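Local atomic coordinates of aromatic amino acid aminotransferase I (Candida albicans WO-1, PDB entry 6HNU), a protein that probably catalyses the pyridoxal-phosphate-dependent transfer of an amino group from aromatic amino acids to 2-oxoglutarate, yielding aromatic oxo-acids and L-glutamate. Residues T5-L15 with V125-V137. Numbering follows the deposited sequence.
Sequences TKPQAKDLTHL and VHKVPYENWDVIV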
ATOM      1  N   THR B   5      -9.861 -12.870  33.037  1.00 74.19           N
ATOM      2  CA  THR B   5      -8.667 -12.902  32.139  1.00 72.80           C
ATOM      3  C   THR B   5      -8.586 -14.277  31.452  1.00 63.55           C
ATOM      4  O   THR B   5      -8.714 -15.321  32.144  1.00 61.72           O
ATOM      5  CB  THR B   5      -7.369 -12.536  32.883  1.00 77.30           C
ATOM      6  OG1 THR B   5      -6.818 -13.717  33.467  1.00 82.09           O
ATOM      7  CG2 THR B   5      -7.559 -11.476  33.951  1.00 74.20           C
ATOM      8  N   LYS B   6      -8.365 -14.252  30.133  1.00 51.83           N
ATOM      9  CA  LYS B   6      -8.396 -15.411  29.195  1.00 41.68           C
ATOM     10  C   LYS B   6      -7.008 -16.052  29.153  1.00 35.76           C
ATOM     11  O   LYS B   6      -6.033 -15.439  29.586  1.00 34.47           O
ATOM     12  CB  LYS B   6      -8.857 -14.858  27.840  1.00 39.76           C
ATOM     13  CG  LYS B   6     -10.213 -14.166  27.853  1.00 38.55           C
ATOM     14  CD  LYS B   6     -10.508 -13.343  26.609  1.00 38.73           C
ATOM     15  CE  LYS B   6     -10.023 -11.906  26.706  1.00 42.56           C
ATOM     16  NZ  LYS B   6      -9.830 -11.277  25.368  1.00 39.22           N
ATOM     17  N   PRO B   7      -6.833 -17.278  28.613  1.00 33.97           N
ATOM     18  CA  PRO B   7      -5.501 -17.861  28.474  1.00 35.31           C
ATOM     19  C   PRO B   7      -4.678 -17.110  27.424  1.00 35.22           C
ATOM     20  O   PRO B   7      -5.259 -16.355  26.634  1.00 31.32           O
ATOM     21  CB  PRO B   7      -5.749 -19.282  27.967  1.00 37.01           C
ATOM     22  CG  PRO B   7      -7.081 -19.169  27.258  1.00 38.41           C
ATOM     23  CD  PRO B   7      -7.875 -18.176  28.090  1.00 37.36           C
ATOM     24  N   GLN B   8      -3.369 -17.343  27.424  1.00 30.48           N
ATOM     25  CA  GLN B   8      -2.459 -16.890  26.344  1.00 30.57           C
ATOM     26  C   GLN B   8      -2.655 -17.807  25.127  1.00 29.78           C
ATOM     27  O   GLN B   8      -2.936 -19.024  25.326  1.00 24.53           O
ATOM     28  CB  GLN B   8      -0.995 -16.931  26.780  1.00 31.31           C
ATOM     29  CG  GLN B   8      -0.668 -15.992  27.936  1.00 29.85           C
ATOM     30  CD  GLN B   8      -0.725 -14.547  27.524  1.00 30.31           C
ATOM     31  OE1 GLN B   8      -1.585 -13.790  27.973  1.00 34.59           O
ATOM     32  NE2 GLN B   8       0.210 -14.145  26.683  1.00 29.47           N
ATOM     33  N   ALA B   9      -2.465 -17.243  23.932  1.00 27.14           N
ATOM     34  CA  ALA B   9      -2.402 -17.974  22.642  1.00 28.78           C
ATOM     35  C   ALA B   9      -1.212 -18.936  22.671  1.00 29.24           C
ATOM     36  O   ALA B   9      -0.247 -18.688  23.411  1.00 25.41           O
ATOM     37  CB  ALA B   9      -2.273 -17.007  21.487  1.00 28.66           C
ATOM     38  N   LYS B  10      -1.272 -19.990  21.867  1.00 28.85           N
ATOM     39  CA  LYS B  10      -0.108 -20.866  21.627  1.00 28.55           C
ATOM     40  C   LYS B  10       0.991 -20.029  21.006  1.00 28.09           C
ATOM     41  O   LYS B  10       0.693 -19.029  20.341  1.00 23.63           O
ATOM     42  CB  LYS B  10      -0.457 -22.044  20.725  1.00 30.19           C
ATOM     43  CG  LYS B  10      -1.331 -23.092  21.409  1.00 36.85           C
ATOM     44  CD  LYS B  10      -1.336 -24.425  20.685  1.00 42.85           C
ATOM     45  CE  LYS B  10      -2.097 -25.498  21.437  1.00 47.08           C
ATOM     46  NZ  LYS B  10      -1.472 -25.796  22.746  1.00 49.98           N
ATOM     47  N   ASP B  11       2.225 -20.432  21.264  1.00 26.79           N
ATOM     48  CA  ASP B  11       3.418 -19.910  20.564  1.00 26.47           C
ATOM     49  C   ASP B  11       3.419 -20.497  19.157  1.00 24.71           C
ATOM     50  O   ASP B  11       3.649 -21.707  19.014  1.00 23.76           O
ATOM     51  CB  ASP B  11       4.699 -20.276  21.317  1.00 27.44           C
ATOM     52  CG  ASP B  11       5.900 -19.584  20.716  1.00 31.42           C
ATOM     53  OD1 ASP B  11       5.933 -19.433  19.480  1.00 27.52           O
ATOM     54  OD2 ASP B  11       6.783 -19.197  21.495  1.00 39.40           O
ATOM     55  N   LEU B  12       3.178 -19.676  18.138  1.00 26.46           N
ATOM     56  CA  LEU B  12       3.125 -20.174  16.744  1.00 25.66           C
ATOM     57  C   LEU B  12       4.267 -19.563  15.940  1.00 26.49           C
ATOM     58  O   LEU B  12       4.189 -19.541  14.693  1.00 23.97           O
ATOM     59  CB  LEU B  12       1.745 -19.844  16.164  1.00 24.85           C
ATOM     60  CG  LEU B  12       0.564 -20.509  16.877  1.00 25.19           C
ATOM     61  CD1 LEU B  12      -0.763 -20.133  16.222  1.00 26.21           C
ATOM     62  CD2 LEU B  12       0.705 -22.021  16.894  1.00 25.25           C
ATOM     63  N   THR B  13       5.325 -19.087  16.596  1.00 26.88           N
ATOM     64  CA  THR B  13       6.403 -18.391  15.844  1.00 26.04           C
ATOM     65  C   THR B  13       7.083 -19.422  14.931  1.00 24.85           C
ATOM     66  O   THR B  13       7.547 -19.029  13.872  1.00 23.62           O
ATOM     67  CB  THR B  13       7.299 -17.541  16.757  1.00 27.13           C
ATOM     68  OG1 THR B  13       7.828 -18.421  17.727  1.00 27.60           O
ATOM     69  CG2 THR B  13       6.575 -16.384  17.422  1.00 28.58           C
ATOM     70  N   HIS B  14       6.975 -20.725  15.203  1.00 23.43           N
ATOM     71  CA  HIS B  14       7.497 -21.781  14.296  1.00 23.16           C
ATOM     72  C   HIS B  14       6.732 -21.799  12.950  1.00 22.66           C
ATOM     73  O   HIS B  14       7.209 -22.421  11.978  1.00 22.08           O
ATOM     74  CB  HIS B  14       7.490 -23.151  15.009  1.00 24.07           C
ATOM     75  CG  HIS B  14       6.119 -23.635  15.371  1.00 23.43           C
ATOM     76  ND1 HIS B  14       5.443 -23.172  16.477  1.00 22.83           N
ATOM     77  CD2 HIS B  14       5.295 -24.508  14.770  1.00 23.79           C
ATOM     78  CE1 HIS B  14       4.271 -23.773  16.560  1.00 24.21           C
ATOM     79  NE2 HIS B  14       4.147 -24.580  15.513  1.00 24.23           N
ATOM     80  N   LEU B  15       5.593 -21.126  12.822  1.00 23.07           N
ATOM     81  CA  LEU B  15       4.852 -21.141  11.525  1.00 22.20           C
ATOM     82  C   LEU B  15       5.248 -19.935  10.662  1.00 21.64           C
ATOM     83  O   LEU B  15       4.878 -19.905   9.459  1.00 19.40           O
ATOM     84  CB  LEU B  15       3.350 -21.193  11.818  1.00 21.61           C
ATOM     85  CG  LEU B  15       2.907 -22.487  12.496  1.00 23.47           C
ATOM     86  CD1 LEU B  15       1.397 -22.487  12.683  1.00 22.10           C
ATOM     87  CD2 LEU B  15       3.381 -23.708  11.701  1.00 23.50           C
ATOM     88  N   VAL B 125     -17.981  -7.673  18.599  1.00 18.27           N
ATOM     89  CA  VAL B 125     -18.571  -8.627  17.617  1.00 18.24           C
ATOM     90  C   VAL B 125     -17.997 -10.040  17.816  1.00 18.14           C
ATOM     91  O   VAL B 125     -18.770 -10.999  17.733  1.00 20.93           O
ATOM     92  CB  VAL B 125     -18.362  -8.139  16.174  1.00 17.46           C
ATOM     93  CG1 VAL B 125     -18.861  -9.171  15.185  1.00 19.11           C
ATOM     94  CG2 VAL B 125     -19.035  -6.794  15.903  1.00 18.44           C
ATOM     95  N   HIS B 126     -16.707 -10.182  18.071  1.00 17.96           N
ATOM     96  CA  HIS B 126     -15.972 -11.459  17.924  1.00 17.25           C
ATOM     97  C   HIS B 126     -15.531 -12.017  19.271  1.00 18.66           C
ATOM     98  O   HIS B 126     -15.149 -13.200  19.291  1.00 18.99           O
ATOM     99  CB  HIS B 126     -14.780 -11.302  16.975  1.00 18.08           C
ATOM    100  CG  HIS B 126     -15.197 -10.864  15.616  1.00 17.36           C
ATOM    101  ND1 HIS B 126     -15.933 -11.690  14.766  1.00 19.35           N
ATOM    102  CD2 HIS B 126     -15.123  -9.658  15.014  1.00 18.31           C
ATOM    103  CE1 HIS B 126     -16.190 -11.022  13.651  1.00 19.69           C
ATOM    104  NE2 HIS B 126     -15.690  -9.757  13.779  1.00 17.19           N
ATOM    105  N   LYS B 127     -15.535 -11.211  20.338  1.00 20.54           N
ATOM    106  CA  LYS B 127     -15.194 -11.684  21.708  1.00 22.85           C
ATOM    107  C   LYS B 127     -13.941 -12.575  21.633  1.00 21.40           C
ATOM    108  O   LYS B 127     -14.006 -13.789  21.962  1.00 20.83           O
ATOM    109  CB  LYS B 127     -16.455 -12.354  22.276  1.00 27.65           C
ATOM    110  CG  LYS B 127     -16.909 -11.863  23.647  1.00 39.90           C
ATOM    111  CD  LYS B 127     -15.767 -11.476  24.591  1.00 47.87           C
ATOM    112  CE  LYS B 127     -16.195 -11.192  26.019  1.00 53.45           C
ATOM    113  NZ  LYS B 127     -16.439 -12.442  26.779  1.00 54.32           N
ATOM    114  N   VAL B 128     -12.804 -12.029  21.185  1.00 20.78           N
ATOM    115  CA  VAL B 128     -11.581 -12.836  20.901  1.00 21.29           C
ATOM    116  C   VAL B 128     -11.190 -13.567  22.185  1.00 22.56           C
ATOM    117  O   VAL B 128     -11.090 -12.935  23.243  1.00 22.98           O
ATOM    118  CB  VAL B 128     -10.421 -11.971  20.363  1.00 23.78           C
ATOM    119  CG1 VAL B 128      -9.211 -12.815  19.976  1.00 24.91           C
ATOM    120  CG2 VAL B 128     -10.874 -11.111  19.186  1.00 25.84           C
ATOM    121  N   PRO B 129     -11.071 -14.912  22.165  1.00 22.79           N
ATOM    122  CA  PRO B 129     -11.094 -15.696  23.405  1.00 24.15           C
ATOM    123  C   PRO B 129      -9.741 -16.039  24.025  1.00 23.53           C
ATOM    124  O   PRO B 129      -9.705 -16.845  24.891  1.00 24.40           O
ATOM    125  CB  PRO B 129     -11.762 -16.976  22.917  1.00 23.86           C
ATOM    126  CG  PRO B 129     -11.133 -17.178  21.555  1.00 23.47           C
ATOM    127  CD  PRO B 129     -11.160 -15.780  20.977  1.00 24.06           C
ATOM    128  N   TYR B 130      -8.672 -15.390  23.589  1.00 23.52           N
ATOM    129  CA  TYR B 130      -7.341 -15.406  24.254  1.00 21.33           C
ATOM    130  C   TYR B 130      -6.951 -13.964  24.568  1.00 22.24           C
ATOM    131  O   TYR B 130      -7.589 -12.998  24.075  1.00 19.51           O
ATOM    132  CB  TYR B 130      -6.299 -16.135  23.407  1.00 22.22           C
ATOM    133  CG  TYR B 130      -6.050 -15.516  22.055  1.00 18.29           C
ATOM    134  CD1 TYR B 130      -6.889 -15.765  20.980  1.00 19.38           C
ATOM    135  CD2 TYR B 130      -4.986 -14.661  21.871  1.00 17.81           C
ATOM    136  CE1 TYR B 130      -6.666 -15.164  19.756  1.00 18.29           C
ATOM    137  CE2 TYR B 130      -4.727 -14.069  20.649  1.00 17.73           C
ATOM    138  CZ  TYR B 130      -5.578 -14.329  19.588  1.00 18.67           C
ATOM    139  OH  TYR B 130      -5.338 -13.769  18.377  1.00 19.15           O
ATOM    140  N   GLU B 131      -5.925 -13.808  25.395  1.00 22.01           N
ATOM    141  CA  GLU B 131      -5.624 -12.533  26.068  1.00 23.09           C
ATOM    142  C   GLU B 131      -4.808 -11.642  25.118  1.00 21.12           C
ATOM    143  O   GLU B 131      -5.139 -10.439  25.028  1.00 20.18           O
ATOM    144  CB  GLU B 131      -4.893 -12.866  27.377  1.00 27.21           C
ATOM    145  CG  GLU B 131      -4.512 -11.658  28.206  1.00 30.52           C
ATOM    146  CD  GLU B 131      -5.703 -10.849  28.685  1.00 33.61           C
ATOM    147  OE1 GLU B 131      -6.806 -11.444  28.874  1.00 37.52           O
ATOM    148  OE2 GLU B 131      -5.533  -9.622  28.847  1.00 44.44           O
ATOM    149  N   ASN B 132      -3.792 -12.204  24.452  1.00 20.45           N
ATOM    150  CA  ASN B 132      -2.696 -11.448  23.777  1.00 21.60           C
ATOM    151  C   ASN B 132      -3.031 -11.300  22.281  1.00 20.23           C
ATOM    152  O   ASN B 132      -2.221 -11.680  21.420  1.00 18.66           O
ATOM    153  CB  ASN B 132      -1.321 -12.097  23.992  1.00 22.98           C
ATOM    154  CG  ASN B 132      -1.248 -13.584  23.711  1.00 24.65           C
ATOM    155  OD1 ASN B 132      -2.198 -14.342  23.960  1.00 24.58           O
ATOM    156  ND2 ASN B 132      -0.092 -14.016  23.233  1.00 25.84           N
ATOM    157  N   TRP B 133      -4.182 -10.713  21.997  1.00 19.71           N
ATOM    158  CA  TRP B 133      -4.663 -10.438  20.619  1.00 19.80           C
ATOM    159  C   TRP B 133      -4.520  -8.945  20.362  1.00 21.23           C
ATOM    160  O   TRP B 133      -4.433  -8.111  21.341  1.00 20.28           O
ATOM    161  CB  TRP B 133      -6.098 -10.916  20.390  1.00 20.43           C
ATOM    162  CG  TRP B 133      -7.146 -10.092  21.072  1.00 20.72           C
ATOM    163  CD1 TRP B 133      -7.510 -10.208  22.382  1.00 21.29           C
ATOM    164  CD2 TRP B 133      -7.946  -9.022  20.525  1.00 20.76           C
ATOM    165  NE1 TRP B 133      -8.499  -9.311  22.678  1.00 22.92           N
ATOM    166  CE2 TRP B 133      -8.765  -8.542  21.578  1.00 21.15           C
ATOM    167  CE3 TRP B 133      -8.070  -8.422  19.263  1.00 20.66           C
ATOM    168  CZ2 TRP B 133      -9.705  -7.519  21.396  1.00 20.33           C
ATOM    169  CZ3 TRP B 133      -8.979  -7.399  19.088  1.00 21.64           C
ATOM    170  CH2 TRP B 133      -9.798  -6.969  20.137  1.00 22.42           C
ATOM    171  N   ASP B 134      -4.454  -8.590  19.094  1.00 22.10           N
ATOM    172  CA  ASP B 134      -4.351  -7.173  18.712  1.00 22.53           C
ATOM    173  C   ASP B 134      -4.924  -6.977  17.315  1.00 21.30           C
ATOM    174  O   ASP B 134      -5.333  -7.963  16.673  1.00 17.67           O
ATOM    175  CB  ASP B 134      -2.913  -6.668  18.817  1.00 26.27           C
ATOM    176  CG  ASP B 134      -2.829  -5.206  19.244  1.00 28.94           C
ATOM    177  OD1 ASP B 134      -3.877  -4.614  19.651  1.00 33.93           O
ATOM    178  OD2 ASP B 134      -1.740  -4.675  19.158  1.00 42.78           O
ATOM    179  N   VAL B 135      -4.997  -5.707  16.946  1.00 20.47           N
ATOM    180  CA  VAL B 135      -5.319  -5.256  15.576  1.00 20.63           C
ATOM    181  C   VAL B 135      -4.207  -4.318  15.118  1.00 19.88           C
ATOM    182  O   VAL B 135      -3.704  -3.505  15.921  1.00 18.82           O
ATOM    183  CB  VAL B 135      -6.696  -4.590  15.552  1.00 21.54           C
ATOM    184  CG1 VAL B 135      -7.769  -5.572  15.966  1.00 22.37           C
ATOM    185  CG2 VAL B 135      -6.746  -3.382  16.447  1.00 26.54           C
ATOM    186  N   ILE B 136      -3.851  -4.428  13.849  1.00 18.49           N
ATOM    187  CA  ILE B 136      -2.969  -3.475  13.131  1.00 16.52           C
ATOM    188  C   ILE B 136      -3.711  -3.047  11.864  1.00 16.58           C
ATOM    189  O   ILE B 136      -4.617  -3.756  11.399  1.00 16.01           O
ATOM    190  CB  ILE B 136      -1.596  -4.122  12.834  1.00 16.89           C
ATOM    191  CG1 ILE B 136      -1.702  -5.382  11.972  1.00 17.17           C
ATOM    192  CG2 ILE B 136      -0.875  -4.386  14.159  1.00 15.87           C
ATOM    193  CD1 ILE B 136      -0.380  -5.912  11.418  1.00 16.37           C
ATOM    194  N   VAL B 137      -3.356  -1.901  11.345  1.00 16.03           N
ATOM    195  CA  VAL B 137      -3.953  -1.380  10.102  1.00 16.38           C
ATOM    196  C   VAL B 137      -3.367  -2.130   8.903  1.00 16.20           C
ATOM    197  O   VAL B 137      -2.223  -2.675   8.953  1.00 16.91           O
ATOM    198  CB  VAL B 137      -3.795   0.139  10.011  1.00 16.41           C
ATOM    199  CG1 VAL B 137      -4.544   0.794  11.140  1.00 17.92           C
ATOM    200  CG2 VAL B 137      -2.330   0.570   9.956  1.00 17.95           C
TER
HETATM  201  O   HOH W   1     -10.370  -8.373  24.975  1.00 24.81           O
HETATM  202  O   HOH W   2      -7.436  -9.366  25.773  1.00 29.77           O
HETATM  203  O   HOH W   3       1.279 -16.607  22.482  1.00 29.56           O
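K6 and A9, in the extended N-terminal arm, grip the loop that joins helix 112-126 to edge strand 133-138 of the mixed sheet in this aspartate-aminotransferase-like fold, an example of an arm fastened to a loop by hydrogen bonds of both backbone and side chains. The K6 chain bends at chi3 (-89°), carrying NZ to where two carbonyls of that loop converge, 3.0 Å from V128 O and 3.1 Å from Y130 O; the second is approached from above its plane, off the lone pairs. One water accepts from both NZ and W133 NE1; another accepts from NZ and donates to E131 O, so four acceptors share the three N-H groups of the ammonium. Further along, P7 O receives E131 N at 2.9 Å, and A9 N points almost straight (176°) at N132 OD1, meeting a lone pair in the amide plane. The methyl of A9 touches the Y130 ring obliquely, CB to CD2 3.6 Å, while the Q8 amide lies over that of N132 with the planes 28° apart. Behind this first shell, Q314 of strand 309-314 packs against A9 and Y130. V128 in turn backs the indole of W133, its CG2 lying 3.8 Å above the ring plane, over the centre.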